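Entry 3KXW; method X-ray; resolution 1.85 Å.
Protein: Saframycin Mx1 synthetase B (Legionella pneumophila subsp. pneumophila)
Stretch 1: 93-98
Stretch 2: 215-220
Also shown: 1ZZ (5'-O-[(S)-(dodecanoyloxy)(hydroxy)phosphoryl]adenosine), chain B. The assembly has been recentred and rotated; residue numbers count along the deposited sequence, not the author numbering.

Stretch 1 93-98: VPIYPP
Stretch 2 (215-220) LPPHHD

Residues 93-98 and 215-220 belong to one chain and bury 265 Å² between them, counting both sides. No clear hydrogen bond crosses the contact, which rests on two aromatic rings and several prolines.

Stretch 1 starts as strand. Val93 (phi/psi -131/89, chi1 t) is buried but out of reach of stretch 2. Pro94 (-73/136, C-gamma exo) sets the register: its CA lies 6.1 Å from His218 CA, the nearest CA pair. Its CB points toward stretch 2, while Pro94 C approaches the His218 imidazole at its edge.

Ile95 (-138/148, chi1 p, chi2 t) turns its CB away, so its contribution comes from the backbone: Ile95 O is 3.2 Å from His218 CE1 and 3.4 Å from His218 ND1. The imidazole is probably turned over in the model, leaving the polar partner of this carbonyl open.

At Tyr96 (-60/138) the strand has ended. Its CB points sideways, but chi1 m (-66°) and chi2 -91° bring the ring's end nearer stretch 2. His218 CB lies 3.8 Å from the Tyr96 ring centroid, 18° off the normal; reciprocally, Tyr96 CA lies 4.0 Å from the His218 ring centroid, 12° off its normal. These two CH-pi contacts interlock the residues, with ring centroids 4.5 Å apart and planes oblique at 32°. His218 (-98/7, chi1 -44°, chi2 -94°) loses 108 Å² and Tyr96 76 Å², the largest shares. Farther out, Tyr96 OH reaches Pro216 CB, which points toward stretch 1, at 3.6 Å.

A type I turn, Pro216 to His219, presents His218 at its third position; its His219 N to Pro216 O hydrogen bond is weak (3.4 Å). Pro217 (-74/-3) suits the second position, its ring restricting phi.

Pro97 (-55/134, C-gamma exo) adds a minor contact, 10 Å² of covered surface, its CD oblique to the His218 ring; Pro98 (-81/65) makes none.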

# COMPACT_ATOMS: atom_id res chain seq x y z
N VAL A 93 5.86 1.78 -15.43
CA VAL A 93 5.13 0.62 -14.92
C VAL A 93 5.98 -0.12 -13.88
O VAL A 93 6.74 -1.03 -14.21
CB VAL A 93 4.69 -0.37 -16.05
CG1 VAL A 93 3.84 -1.50 -15.45
CG2 VAL A 93 3.92 0.38 -17.17
N PRO A 94 5.85 0.28 -12.62
CA PRO A 94 6.61 -0.32 -11.52
C PRO A 94 6.13 -1.72 -11.13
O PRO A 94 4.92 -1.92 -11.01
CB PRO A 94 6.34 0.62 -10.34
CG PRO A 94 5.88 1.89 -10.91
CD PRO A 94 5.13 1.48 -12.18
N ILE A 95 7.05 -2.65 -10.93
CA ILE A 95 6.68 -3.98 -10.43
C ILE A 95 7.67 -4.47 -9.38
O ILE A 95 8.86 -4.14 -9.44
CB ILE A 95 6.59 -5.04 -11.56
CG1 ILE A 95 7.97 -5.31 -12.17
CG2 ILE A 95 5.61 -4.61 -12.63
CD1 ILE A 95 8.01 -6.50 -13.17
N TYR A 96 7.18 -5.25 -8.42
CA TYR A 96 8.02 -5.98 -7.46
C TYR A 96 8.92 -6.94 -8.22
O TYR A 96 8.47 -7.60 -9.15
CB TYR A 96 7.14 -6.84 -6.54
CG TYR A 96 6.22 -6.10 -5.60
CD1 TYR A 96 6.65 -5.76 -4.30
CD2 TYR A 96 4.91 -5.77 -5.97
CE1 TYR A 96 5.80 -5.08 -3.41
CE2 TYR A 96 4.07 -5.09 -5.08
CZ TYR A 96 4.52 -4.76 -3.81
OH TYR A 96 3.69 -4.08 -2.94
N PRO A 97 10.19 -7.03 -7.82
CA PRO A 97 11.04 -8.06 -8.44
C PRO A 97 10.39 -9.44 -8.28
O PRO A 97 9.89 -9.75 -7.20
CB PRO A 97 12.35 -7.94 -7.64
CG PRO A 97 12.40 -6.50 -7.28
CD PRO A 97 10.96 -6.11 -6.97
N PRO A 98 10.35 -10.23 -9.37
CA PRO A 98 9.61 -11.51 -9.42
C PRO A 98 10.40 -12.63 -8.75
O PRO A 98 10.81 -13.59 -9.41
CB PRO A 98 9.44 -11.76 -10.92
CG PRO A 98 10.61 -11.06 -11.56
CD PRO A 98 11.00 -9.91 -10.65
N LEU A 215 7.17 2.09 3.48
CA LEU A 215 6.07 1.51 2.67
C LEU A 215 6.49 1.04 1.29
O LEU A 215 7.36 1.64 0.67
CB LEU A 215 4.90 2.48 2.56
CG LEU A 215 4.23 2.96 3.85
CD1 LEU A 215 3.11 3.97 3.52
CD2 LEU A 215 3.70 1.79 4.71
N PRO A 216 5.88 -0.04 0.81
CA PRO A 216 6.21 -0.53 -0.53
C PRO A 216 6.08 0.60 -1.56
O PRO A 216 5.00 1.19 -1.65
CB PRO A 216 5.12 -1.58 -0.82
CG PRO A 216 4.57 -1.98 0.51
CD PRO A 216 4.89 -0.88 1.51
N PRO A 217 7.14 0.90 -2.33
CA PRO A 217 7.03 1.93 -3.37
C PRO A 217 6.22 1.41 -4.57
O PRO A 217 5.99 2.17 -5.50
CB PRO A 217 8.48 2.19 -3.80
CG PRO A 217 9.32 1.14 -3.19
CD PRO A 217 8.47 0.27 -2.28
N HIS A 218 5.81 0.14 -4.55
CA HIS A 218 5.01 -0.43 -5.65
C HIS A 218 3.49 -0.45 -5.37
O HIS A 218 2.70 -1.05 -6.11
CB HIS A 218 5.48 -1.85 -5.96
CG HIS A 218 6.97 -2.02 -5.99
ND1 HIS A 218 7.71 -1.94 -7.15
CD2 HIS A 218 7.86 -2.30 -5.00
CE1 HIS A 218 8.98 -2.17 -6.89
NE2 HIS A 218 9.10 -2.39 -5.59
N HIS A 219 3.11 0.18 -4.26
CA HIS A 219 1.71 0.40 -3.91
C HIS A 219 1.51 1.93 -3.90
O HIS A 219 2.44 2.67 -3.61
CB HIS A 219 1.45 -0.22 -2.53
CG HIS A 219 0.08 0.04 -1.98
ND1 HIS A 219 -0.20 1.10 -1.14
CD2 HIS A 219 -1.09 -0.62 -2.15
CE1 HIS A 219 -1.48 1.07 -0.81
NE2 HIS A 219 -2.04 0.04 -1.41
N ASP A 220 0.32 2.40 -4.26
CA ASP A 220 0.04 3.83 -4.30
C ASP A 220 0.48 4.66 -3.07
O ASP A 220 1.10 5.69 -3.24
CB ASP A 220 -1.44 4.10 -4.63
CG ASP A 220 -2.39 3.39 -3.68
OD1 ASP A 220 -1.92 2.91 -2.62
OD2 ASP A 220 -3.60 3.34 -4.00
P 1ZZ B . -5.44 0.54 -3.14
C1 1ZZ B . 2.07 11.54 2.93
N1 1ZZ B . -9.17 1.04 2.07
O1 1ZZ B . -5.03 1.71 -0.12
C2 1ZZ B . 1.17 10.30 3.06
N2 1ZZ B . -8.45 2.96 2.96
O2 1ZZ B . -4.79 1.91 -2.45
C3 1ZZ B . -0.24 10.54 2.53
N3 1ZZ B . -10.88 0.40 3.96
O3 1ZZ B . -5.91 0.86 -4.47
C4 1ZZ B . -0.97 9.22 2.27
N4 1ZZ B . -10.89 2.04 5.73
O4 1ZZ B . -4.28 -0.59 -3.19
C5 1ZZ B . -2.49 9.38 2.16
N5 1ZZ B . -9.63 4.01 5.73
O5 1ZZ B . -6.67 -0.08 -2.20
C6 1ZZ B . -3.12 7.98 2.03
O6 1ZZ B . -8.19 -0.25 0.19
C7 1ZZ B . -4.65 7.75 2.06
O7 1ZZ B . -11.04 -0.86 0.10
C8 1ZZ B . -5.19 6.30 2.06
O8 1ZZ B . -10.77 0.53 -1.93
C9 1ZZ B . -5.23 5.77 0.62
C10 1ZZ B . -5.05 4.24 0.50
C11 1ZZ B . -4.83 3.90 -1.00
C12 1ZZ B . -5.33 2.46 -1.26
C13 1ZZ B . -7.76 0.73 -1.81
C14 1ZZ B . -8.64 -0.01 -1.01
C15 1ZZ B . -10.04 0.68 -0.83
C16 1ZZ B . -10.55 0.13 0.26
C17 1ZZ B . -9.37 0.06 1.10
C18 1ZZ B . -8.30 2.19 1.94
C19 1ZZ B . -9.44 2.30 3.86
C20 1ZZ B . -9.88 1.21 3.30
C21 1ZZ B . -11.33 0.76 5.13
C22 1ZZ B . -10.04 2.75 5.17